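Local coordinates for putative NAD-dependent epimerase/dehydratase (Bacillus halodurans, PDB 3E8X), which binds NADP and is probably a short-chain dehydrogenase/reductase of the epimerase/dehydratase kind, though its substrate is unknown, at residues 24-29 against 39-44; 126-131 against 152-157; 182-187 against 228-233. One frame throughout, in Å; residues are numbered along the deposited sequence. Where two conformers were deposited one is given.

Contact 1 (24-29 against 39-44); sequences VLVVGA and SELKNK
Ser39 O, on the helix whose Leu41 packs against Val24 and Val26, accepts from the backbone N of Asn43 and, in one conformer, perhaps from its side-chain amide as well. The backbone N of Asn43 donates to it at 3.0 Å, an ordinary bond of the helix. In the conformer described, Asn43 ND2 reaches the same Ser39 O at 2.9 Å from the opposite face of its carbonyl plane, a bond that is doubtful because the side chain was modelled in two positions.

The joint between strand and helix itself is apolar and small. A single methyl, Leu41 CD1, does the touching on the helix side. It lies 3.7 Å from Val26 CG2 and 4.0 Å from Val24 CG1, so one leucine branch serves two valines that stand two residues apart on the same face of the strand. The Leu41 and Val24 side chains meet at roughly a right angle. With CG of Leu41 opposite its own carbonyl carbon (chi1 -71°) and the chain extended beyond it (chi2 170°), CD1 is carried out to the sheet.

Strand 23-27 and helix 32-43 open the first beta-alpha-beta unit of the Rossmann-like fold, and the turn at the end of the strand holds Gly28, which touches NADP. Around the contact, Pro48 of strand 47-52 packs on Leu41, Val89 of the neighbouring parallel strand 87-90 touches Val24, and Leu37 and Leu38 of the same helix lie on Val26.

Contact 2 (126-131 against 152-157); sequences FIMVSS and RLADDE. With NAP (NADP nicotinamide-adenine-dinucleotide phosphate), chain B.
Ser130 and Asp155 make the polar half of this contact. Ser130 OG donates to Asp155 OD2 at 2.6 Å, meeting that oxygen on its syn side and 16° out of the carboxylate plane. The serine hydroxyl is placed opposite its own backbone N (chi1 -174°), which carries it across to the helix. The same Asp155 OD2 forms a salt bridge with Arg169 of strand 164-174, so one buried oxygen serves a hydroxyl and a guanidinium group. Were Asp155 replaced by an alanine, the Ser130 hydroxyl and the Arg169 guanidinium would probably be left without their shared mate.

The apolar half is carried by Met128, a selenomethionine in the crystal. Its chain folds at both chi2 and chi3, bringing CE to 4.2 Å from Ala154 CB. Close carbon-oxygen packing adds to this: Met128 CG lies 3.2 Å from Asp155 OD1, the carboxylate oxygen beside the one that takes the hydrogen bond and the salt bridge.

Contacts with the cofactor come from the end of the strand. Ser130 O is 3.3 Å from C6N of the NADP nicotinamide ring, and Ser131 OG is 3.1 Å from C5N. Helix 145-160 also supplies Tyr147, whose hydroxyl is hydrogen-bonded to NADP, and Lys151, which donates to Val129 O; their spacing matches the Tyr-x-x-x-Lys motif of short-chain dehydrogenases. Asp155 is therefore a second-shell residue: by fixing the Ser130 side chain it probably helps to position the backbone that borders the nicotinamide, with Arg169 likely to stabilise its negative charge.

Contact 3 (182-187 against 228-233); sequences VTVSPH and AKVVEQ
Val182 and Val184 pack on Val230 in the C-terminal part of the Rossmann-like fold, where helix 227-232 lies against strand 181-185. This strand runs antiparallel to strand 216-223, within a sheet whose other pairings are parallel. The contact is made by three valines alone, and its geometry follows from how each is turned about chi1.

Both strand valines share one conformation. Val182 (chi1 -60°) and Val184 (chi1 -66°) hold CG1 opposite the carbonyl carbon and CG2 in the crowded position, between the backbone N and the carbonyl carbon. Yet they present different branches to the helix. Val182 leads with CG2, which comes within 3.7 Å of Val230 CG2, the two side chains crossing at a slant. Val184 leads with CG1 and brings CG2 to 3.8 Å from Val230 CG1; here the two side chains slide past each other in opposite directions.

Val230 divides its two methyls between these partners. Its chi1 of 158° falls short of a fully anti placement of CG1 relative to the backbone N. CG1 turns to Val184 and CG2 to Val182, so the residue straddles the two valines, themselves two positions apart on the strand. Its CG2 also comes to 4.0 Å from Val182 O, which brings the strand backbone into the packing.

Around these valines, Phe218 and Val220 of strand 216-223 touch Val184, Val220 also reaches Val182, and Thr225 packs on Val230. At the end of the strand the chain makes an ST turn, with His187 N donating to Ser185 OG at 3.0 Å. The tightest approach is between Val184 CG1 and Val230 CG1, at 3.4 Å, which is tighter than usual van der Waals contact.

Overall arrangement
All three contacts fix a helix to the same mixed sheet, and they follow one another along the chain without overlap. Their centres are well spread, with contacts 1 and 2 about 18 Å apart on opposite sides of the chain's centre, contacts 1 and 3 about 20 Å apart, and contacts 2 and 3 about 18 Å apart. NADP relates the first two: contact 1 includes Gly28 of the cofactor pocket, whereas contact 2 borders the nicotinamide through Ser130 and Ser131. Contact 3 is structural packing farther out, its Val182 side chain about 14 Å from NADP and about 10 Å from that of Leu173, which binds the cofactor.

Contact 1 (24-29 against 39-44)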
loop_
_atom_site.group_PDB
_atom_site.type_symbol
_atom_site.label_atom_id
_atom_site.label_comp_id
_atom_site.label_asym_id
_atom_site.label_seq_id
_atom_site.Cartn_x
_atom_site.Cartn_y
_atom_site.Cartn_z
ATOM N N VAL A 24 -12.162 -24.125 -3.706
ATOM C CA VAL A 24 -11.110 -23.134 -3.793
ATOM C C VAL A 24 -11.577 -22.036 -4.753
ATOM O O VAL A 24 -11.775 -22.300 -5.959
ATOM C CB VAL A 24 -9.796 -23.766 -4.279
ATOM C CG1 VAL A 24 -8.664 -22.787 -4.187
ATOM C CG2 VAL A 24 -9.494 -25.080 -3.480
ATOM N N LEU A 25 -11.799 -20.841 -4.191
ATOM C CA LEU A 25 -12.029 -19.648 -4.980
ATOM C C LEU A 25 -10.721 -19.194 -5.606
ATOM O O LEU A 25 -9.760 -18.884 -4.895
ATOM C CB LEU A 25 -12.586 -18.510 -4.151
ATOM C CG LEU A 25 -12.987 -17.223 -4.889
ATOM C CD1 LEU A 25 -14.215 -17.499 -5.859
ATOM C CD2 LEU A 25 -13.298 -16.166 -3.805
ATOM N N VAL A 26 -10.703 -19.157 -6.937
ATOM C CA VAL A 26 -9.558 -18.571 -7.696
ATOM C C VAL A 26 -9.935 -17.129 -8.139
ATOM O O VAL A 26 -10.811 -16.916 -8.979
ATOM C CB VAL A 26 -9.134 -19.451 -8.854
ATOM C CG1 VAL A 26 -7.835 -18.858 -9.533
ATOM C CG2 VAL A 26 -8.842 -20.889 -8.343
ATOM N N VAL A 27 -9.367 -16.171 -7.439
ATOM C CA VAL A 27 -9.545 -14.735 -7.724
ATOM C C VAL A 27 -8.550 -14.424 -8.852
ATOM O O VAL A 27 -7.373 -14.772 -8.794
ATOM C CB VAL A 27 -9.308 -13.874 -6.480
ATOM C CG1 VAL A 27 -9.439 -12.355 -6.781
ATOM C CG2 VAL A 27 -10.251 -14.319 -5.343
ATOM N N GLY A 28 -9.042 -13.839 -9.926
ATOM C CA GLY A 28 -8.177 -13.637 -11.086
ATOM C C GLY A 28 -8.181 -14.844 -12.007
ATOM O O GLY A 28 -7.191 -15.071 -12.701
ATOM N N ALA A 29 -9.314 -15.558 -12.058
ATOM C CA ALA A 29 -9.383 -16.909 -12.643
ATOM C C ALA A 29 -9.212 -16.963 -14.199
ATOM O O ALA A 29 -8.922 -18.048 -14.767
ATOM C CB ALA A 29 -10.671 -17.675 -12.182
ATOM N N SER A 39 -7.300 -26.401 -13.743
ATOM C CA SER A 39 -7.061 -27.785 -14.079
ATOM C C SER A 39 -6.232 -28.528 -13.025
ATOM O O SER A 39 -6.534 -29.641 -12.663
ATOM C CB SER A 39 -6.382 -27.859 -15.457
ATOM O OG SER A 39 -6.109 -29.199 -15.804
ATOM N N GLU A 40 -5.199 -27.884 -12.513
ATOM C CA GLU A 40 -4.372 -28.521 -11.495
ATOM C C GLU A 40 -5.166 -28.827 -10.236
ATOM O O GLU A 40 -5.021 -29.902 -9.686
ATOM C CB GLU A 40 -3.166 -27.672 -11.204
ATOM C CG GLU A 40 -2.240 -27.489 -12.418
ATOM C CD GLU A 40 -1.624 -28.786 -12.933
ATOM O OE1 GLU A 40 -1.575 -29.823 -12.220
ATOM O OE2 GLU A 40 -1.144 -28.748 -14.076
ATOM N N LEU A 41 -6.042 -27.909 -9.817
ATOM C CA LEU A 41 -6.854 -28.082 -8.626
ATOM C C LEU A 41 -7.879 -29.205 -8.833
ATOM O O LEU A 41 -8.072 -30.072 -7.980
ATOM C CB LEU A 41 -7.538 -26.749 -8.251
ATOM C CG LEU A 41 -6.707 -25.591 -7.693
ATOM C CD1 LEU A 41 -7.590 -24.344 -7.663
ATOM C CD2 LEU A 41 -6.110 -25.905 -6.317
ATOM N N LYS A 42 -8.522 -29.199 -9.985
ATOM C CA LYS A 42 -9.471 -30.226 -10.322
ATOM C C LYS A 42 -8.826 -31.620 -10.237
ATOM O O LYS A 42 -9.386 -32.572 -9.658
ATOM C CB LYS A 42 -9.994 -29.977 -11.738
ATOM C CG LYS A 42 -10.714 -31.146 -12.282
ATOM C CD LYS A 42 -11.395 -30.873 -13.581
ATOM C CE LYS A 42 -12.235 -32.080 -13.952
ATOM N NZ LYS A 42 -13.040 -31.817 -15.139
ATOM N N ASN A 43 -7.628 -31.740 -10.790
ATOM C CA ASN A 43 -7.044 -33.061 -10.872
ATOM C C ASN A 43 -6.403 -33.498 -9.543
ATOM O O ASN A 43 -6.056 -34.653 -9.378
ATOM C CB ASN A 43 -6.160 -33.204 -12.124
ATOM C CG ASN A 43 -6.999 -33.217 -13.428
ATOM O OD1 ASN A 43 -7.703 -34.179 -13.733
ATOM N ND2 ASN A 43 -6.946 -32.117 -14.167
ATOM N N LYS A 44 -6.342 -32.581 -8.578
ATOM C CA LYS A 44 -5.991 -32.891 -7.193
ATOM C C LYS A 44 -7.235 -33.251 -6.353
ATOM O O LYS A 44 -7.113 -33.562 -5.177
ATOM C CB LYS A 44 -5.316 -31.674 -6.562
ATOM C CG LYS A 44 -3.884 -31.487 -6.924
ATOM C CD LYS A 44 -3.084 -32.554 -6.331
ATOM C CE LYS A 44 -1.624 -32.269 -6.377
ATOM N NZ LYS A 44 -0.965 -33.382 -5.594
#

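Contact 2 (126-131 against 152-157)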
loop_
_atom_site.group_PDB
_atom_site.type_symbol
_atom_site.label_atom_id
_atom_site.label_comp_id
_atom_site.label_asym_id
_atom_site.label_seq_id
_atom_site.Cartn_x
_atom_site.Cartn_y
_atom_site.Cartn_z
ATOM N N PHE A 126 -5.450 -19.351 2.734
ATOM C CA PHE A 126 -5.211 -18.296 1.781
ATOM C C PHE A 126 -3.831 -18.476 1.115
ATOM O O PHE A 126 -2.786 -18.503 1.793
ATOM C CB PHE A 126 -5.318 -16.940 2.475
ATOM C CG PHE A 126 -5.488 -15.769 1.539
ATOM C CD1 PHE A 126 -6.700 -15.086 1.484
ATOM C CD2 PHE A 126 -4.433 -15.316 0.751
ATOM C CE1 PHE A 126 -6.858 -14.010 0.637
ATOM C CE2 PHE A 126 -4.595 -14.238 -0.121
ATOM C CZ PHE A 126 -5.812 -13.583 -0.173
ATOM N N ILE A 127 -3.836 -18.597 -0.210
ATOM C CA ILE A 127 -2.593 -18.644 -0.993
ATOM C C ILE A 127 -2.452 -17.353 -1.833
ATOM O O ILE A 127 -3.302 -17.025 -2.666
ATOM C CB ILE A 127 -2.564 -19.891 -1.950
ATOM C CG1 ILE A 127 -3.208 -21.141 -1.261
ATOM C CG2 ILE A 127 -1.124 -20.111 -2.558
ATOM C CD1 ILE A 127 -2.550 -21.575 -0.013
HETATM N N MSE A 128 -1.379 -16.614 -1.568
HETATM C CA MSE A 128 -1.015 -15.450 -2.310
HETATM C C MSE A 128 -0.016 -15.797 -3.422
HETATM O O MSE A 128 1.009 -16.442 -3.193
HETATM C CB MSE A 128 -0.387 -14.443 -1.371
HETATM C CG MSE A 128 0.281 -13.292 -2.059
HETATM SE SE MSE A 128 -1.139 -12.183 -2.802
HETATM C CE MSE A 128 -1.839 -11.308 -1.256
ATOM N N VAL A 129 -0.339 -15.379 -4.643
ATOM C CA VAL A 129 0.607 -15.402 -5.765
ATOM C C VAL A 129 1.230 -14.023 -5.823
ATOM O O VAL A 129 0.622 -13.070 -6.233
ATOM C CB VAL A 129 -0.067 -15.782 -7.102
ATOM C CG1 VAL A 129 0.950 -15.874 -8.222
ATOM C CG2 VAL A 129 -0.839 -17.093 -6.927
ATOM N N SER A 130 2.466 -13.968 -5.380
ATOM C CA SER A 130 3.223 -12.770 -5.288
ATOM C C SER A 130 4.309 -12.763 -6.377
ATOM O O SER A 130 4.041 -13.102 -7.529
ATOM C CB SER A 130 3.814 -12.687 -3.869
ATOM O OG SER A 130 4.460 -11.478 -3.665
ATOM N N SER A 131 5.506 -12.299 -6.032
ATOM C CA SER A 131 6.620 -12.161 -6.983
ATOM C C SER A 131 7.950 -12.076 -6.222
ATOM O O SER A 131 7.997 -11.567 -5.105
ATOM C CB SER A 131 6.428 -10.895 -7.843
ATOM O OG SER A 131 7.439 -10.677 -8.835
ATOM N N ARG A 152 4.648 -6.483 -2.385
ATOM C CA ARG A 152 5.221 -6.494 -1.061
ATOM C C ARG A 152 4.236 -6.089 0.024
ATOM O O ARG A 152 4.151 -6.759 1.073
ATOM C CB ARG A 152 6.458 -5.600 -1.011
ATOM C CG ARG A 152 6.987 -5.243 0.395
ATOM C CD ARG A 152 7.426 -6.424 1.259
ATOM N NE ARG A 152 8.068 -5.930 2.482
ATOM C CZ ARG A 152 9.328 -5.515 2.576
ATOM N NH1 ARG A 152 10.161 -5.617 1.557
ATOM N NH2 ARG A 152 9.778 -5.029 3.722
ATOM N N LEU A 153 3.516 -4.989 -0.203
ATOM C CA LEU A 153 2.634 -4.452 0.829
ATOM C C LEU A 153 1.409 -5.329 0.978
ATOM O O LEU A 153 0.868 -5.459 2.077
ATOM C CB LEU A 153 2.274 -3.000 0.559
ATOM C CG LEU A 153 3.431 -2.018 0.705
ATOM C CD1 LEU A 153 2.975 -0.615 0.234
ATOM C CD2 LEU A 153 4.010 -2.005 2.179
ATOM N N ALA A 154 0.988 -5.965 -0.108
ATOM C CA ALA A 154 -0.101 -6.953 -0.030
ATOM C C ALA A 154 0.349 -8.175 0.753
ATOM O O ALA A 154 -0.387 -8.692 1.583
ATOM C CB ALA A 154 -0.623 -7.329 -1.449
ATOM N N ASP A 155 1.581 -8.627 0.516
ATOM C CA ASP A 155 2.162 -9.724 1.272
ATOM C C ASP A 155 2.215 -9.414 2.750
ATOM O O ASP A 155 1.921 -10.276 3.581
ATOM C CB ASP A 155 3.593 -10.060 0.762
ATOM C CG ASP A 155 3.600 -10.757 -0.587
ATOM O OD1 ASP A 155 2.504 -11.149 -1.064
ATOM O OD2 ASP A 155 4.710 -10.918 -1.168
ATOM N N ASP A 156 2.587 -8.188 3.091
ATOM C CA ASP A 156 2.661 -7.789 4.506
ATOM C C ASP A 156 1.300 -7.743 5.206
ATOM O O ASP A 156 1.186 -8.118 6.353
ATOM C CB ASP A 156 3.385 -6.449 4.652
ATOM C CG ASP A 156 4.882 -6.559 4.383
ATOM O OD1 ASP A 156 5.441 -7.692 4.282
ATOM O OD2 ASP A 156 5.500 -5.500 4.218
ATOM N N GLU A 157 0.280 -7.306 4.495
ATOM C CA GLU A 157 -1.083 -7.363 4.998
ATOM C C GLU A 157 -1.507 -8.817 5.343
ATOM O O GLU A 157 -2.086 -9.090 6.387
ATOM C CB GLU A 157 -2.037 -6.736 3.969
ATOM C CG GLU A 157 -3.472 -6.635 4.456
ATOM C CD GLU A 157 -3.759 -5.389 5.309
ATOM O OE1 GLU A 157 -2.893 -4.479 5.500
ATOM O OE2 GLU A 157 -4.930 -5.294 5.724
HETATM P PA NAP B . -2.643 -12.343 -15.935
HETATM O O1A NAP B . -2.542 -10.837 -16.196
HETATM O O2A NAP B . -2.701 -13.305 -17.102
HETATM O O5B NAP B . -3.882 -12.539 -14.911
HETATM C C5B NAP B . -4.532 -11.452 -14.226
HETATM C C4B NAP B . -6.043 -11.641 -14.098
HETATM O O4B NAP B . -6.514 -10.626 -13.193
HETATM C C3B NAP B . -6.854 -11.474 -15.409
HETATM O O3B NAP B . -7.644 -12.624 -15.762
HETATM C C2B NAP B . -7.796 -10.314 -15.132
HETATM O O2B NAP B . -9.127 -10.413 -15.695
HETATM C C1B NAP B . -7.847 -10.333 -13.596
HETATM N N9A NAP B . -8.387 -9.043 -13.095
HETATM C C8A NAP B . -7.970 -7.813 -13.434
HETATM N N7A NAP B . -8.743 -6.905 -12.807
HETATM C C5A NAP B . -9.643 -7.584 -12.068
HETATM C C6A NAP B . -10.687 -7.206 -11.217
HETATM N N6A NAP B . -10.944 -5.899 -10.999
HETATM N N1A NAP B . -11.465 -8.140 -10.623
HETATM C C2A NAP B . -11.221 -9.433 -10.840
HETATM N N3A NAP B . -10.225 -9.839 -11.654
HETATM C C4A NAP B . -9.422 -8.933 -12.273
HETATM O O3 NAP B . -1.348 -12.749 -15.019
HETATM P PN NAP B . -0.583 -14.189 -14.929
HETATM O O1N NAP B . 0.470 -14.181 -16.003
HETATM O O2N NAP B . -1.663 -15.231 -14.739
HETATM O O5D NAP B . 0.331 -14.077 -13.614
HETATM C C5D NAP B . -0.230 -14.226 -12.315
HETATM C C4D NAP B . 0.433 -13.204 -11.410
HETATM O O4D NAP B . 1.836 -13.441 -11.289
HETATM C C3D NAP B . 0.294 -11.793 -11.964
HETATM O O3D NAP B . -0.973 -11.256 -11.556
HETATM C C2D NAP B . 1.554 -11.076 -11.470
HETATM O O2D NAP B . 1.302 -10.185 -10.405
HETATM C C1D NAP B . 2.492 -12.200 -10.972
HETATM N N1N NAP B . 3.886 -12.187 -11.515
HETATM C C2N NAP B . 4.157 -11.958 -12.823
HETATM C C3N NAP B . 5.490 -11.974 -13.288
HETATM C C7N NAP B . 5.847 -11.763 -14.743
HETATM O O7N NAP B . 6.972 -12.121 -15.138
HETATM N N7N NAP B . 4.917 -11.254 -15.568
HETATM C C4N NAP B . 6.526 -12.229 -12.386
HETATM C C5N NAP B . 6.219 -12.466 -11.057
HETATM C C6N NAP B . 4.894 -12.441 -10.658
HETATM P P2B NAP B . -9.488 -10.321 -17.290
HETATM O O1X NAP B . -9.363 -11.722 -17.827
HETATM O O2X NAP B . -10.932 -9.827 -17.307
HETATM O O3X NAP B . -8.432 -9.388 -17.843
#

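Contact 3 (182-187 against 228-233)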
loop_
_atom_site.group_PDB
_atom_site.type_symbol
_atom_site.label_atom_id
_atom_site.label_comp_id
_atom_site.label_asym_id
_atom_site.label_seq_id
_atom_site.Cartn_x
_atom_site.Cartn_y
_atom_site.Cartn_z
ATOM N N VAL A 182 11.321 -27.722 -10.006
ATOM C CA VAL A 182 11.530 -26.380 -9.478
ATOM C C VAL A 182 12.719 -26.333 -8.489
ATOM O O VAL A 182 13.320 -27.378 -8.163
ATOM C CB VAL A 182 10.230 -25.777 -8.852
ATOM C CG1 VAL A 182 9.061 -25.665 -9.895
ATOM C CG2 VAL A 182 9.753 -26.538 -7.571
ATOM N N THR A 183 13.076 -25.108 -8.076
ATOM C CA THR A 183 13.961 -24.859 -6.933
ATOM C C THR A 183 13.244 -23.831 -6.067
ATOM O O THR A 183 12.626 -22.907 -6.593
ATOM C CB THR A 183 15.333 -24.200 -7.312
ATOM O OG1 THR A 183 15.830 -24.794 -8.485
ATOM C CG2 THR A 183 16.377 -24.423 -6.200
ATOM N N VAL A 184 13.378 -23.948 -4.749
ATOM C CA VAL A 184 12.801 -22.963 -3.828
ATOM C C VAL A 184 13.880 -22.393 -2.880
ATOM O O VAL A 184 14.938 -22.988 -2.703
ATOM C CB VAL A 184 11.632 -23.567 -3.014
ATOM C CG1 VAL A 184 10.420 -23.922 -3.929
ATOM C CG2 VAL A 184 12.141 -24.803 -2.186
ATOM N N SER A 185 13.584 -21.225 -2.291
ATOM C CA SER A 185 14.406 -20.563 -1.295
ATOM C C SER A 185 13.521 -19.592 -0.526
ATOM O O SER A 185 12.525 -19.089 -1.072
ATOM C CB SER A 185 15.524 -19.780 -1.962
ATOM O OG SER A 185 16.305 -19.099 -1.001
ATOM N N PRO A 186 13.819 -19.363 0.764
ATOM C CA PRO A 186 13.161 -18.232 1.422
ATOM C C PRO A 186 13.431 -16.929 0.692
ATOM O O PRO A 186 12.607 -16.034 0.700
ATOM C CB PRO A 186 13.797 -18.182 2.813
ATOM C CG PRO A 186 14.741 -19.302 2.889
ATOM C CD PRO A 186 14.672 -20.134 1.673
ATOM N N HIS A 187 14.632 -16.836 0.124
ATOM C CA HIS A 187 15.045 -15.712 -0.625
ATOM C C HIS A 187 16.354 -15.993 -1.378
ATOM O O HIS A 187 17.405 -16.155 -0.761
ATOM C CB HIS A 187 15.211 -14.512 0.314
ATOM C CG HIS A 187 15.700 -13.279 -0.376
ATOM N ND1 HIS A 187 15.087 -12.774 -1.496
ATOM C CD2 HIS A 187 16.747 -12.462 -0.113
ATOM C CE1 HIS A 187 15.726 -11.683 -1.888
ATOM N NE2 HIS A 187 16.732 -11.467 -1.062
ATOM N N ALA A 228 6.324 -32.149 -6.124
ATOM C CA ALA A 228 5.808 -32.877 -4.955
ATOM C C ALA A 228 6.850 -32.947 -3.834
ATOM O O ALA A 228 6.534 -32.695 -2.689
ATOM C CB ALA A 228 5.340 -34.292 -5.339
ATOM N N LYS A 229 8.087 -33.264 -4.196
ATOM C CA LYS A 229 9.182 -33.352 -3.243
ATOM C C LYS A 229 9.578 -31.991 -2.642
ATOM O O LYS A 229 9.876 -31.879 -1.446
ATOM C CB LYS A 229 10.364 -34.064 -3.892
ATOM C CG LYS A 229 11.558 -34.181 -3.018
ATOM C CD LYS A 229 12.632 -35.021 -3.672
ATOM C CE LYS A 229 13.870 -35.015 -2.866
ATOM N NZ LYS A 229 14.972 -35.592 -3.644
ATOM N N VAL A 230 9.575 -30.945 -3.459
ATOM C CA VAL A 230 9.862 -29.599 -2.968
ATOM C C VAL A 230 8.842 -29.214 -1.897
ATOM O O VAL A 230 9.207 -28.654 -0.866
ATOM C CB VAL A 230 9.907 -28.554 -4.155
ATOM C CG1 VAL A 230 9.676 -27.221 -3.677
ATOM C CG2 VAL A 230 11.286 -28.609 -4.921
ATOM N N VAL A 231 7.559 -29.531 -2.143
ATOM C CA VAL A 231 6.476 -29.148 -1.249
ATOM C C VAL A 231 6.532 -29.942 0.040
ATOM O O VAL A 231 6.242 -29.390 1.086
ATOM C CB VAL A 231 5.047 -29.201 -1.932
ATOM C CG1 VAL A 231 3.902 -29.062 -0.892
ATOM C CG2 VAL A 231 4.903 -28.076 -3.030
ATOM N N GLU A 232 6.913 -31.229 -0.036
ATOM C CA GLU A 232 7.160 -32.081 1.133
ATOM C C GLU A 232 8.157 -31.506 2.100
ATOM O O GLU A 232 8.041 -31.718 3.292
ATOM C CB GLU A 232 7.684 -33.443 0.710
ATOM C CG GLU A 232 6.598 -34.333 0.112
ATOM C CD GLU A 232 7.126 -35.534 -0.695
ATOM O OE1 GLU A 232 8.364 -35.810 -0.739
ATOM O OE2 GLU A 232 6.255 -36.200 -1.300
ATOM N N GLN A 233 9.131 -30.766 1.575
ATOM C CA GLN A 233 10.255 -30.277 2.367
ATOM C C GLN A 233 10.130 -28.829 2.752
ATOM O O GLN A 233 10.965 -28.319 3.448
ATOM C CB GLN A 233 11.534 -30.544 1.603
ATOM C CG GLN A 233 11.731 -32.042 1.409
ATOM C CD GLN A 233 13.041 -32.411 0.838
ATOM O OE1 GLN A 233 14.032 -31.682 0.996
ATOM N NE2 GLN A 233 13.101 -33.583 0.242
#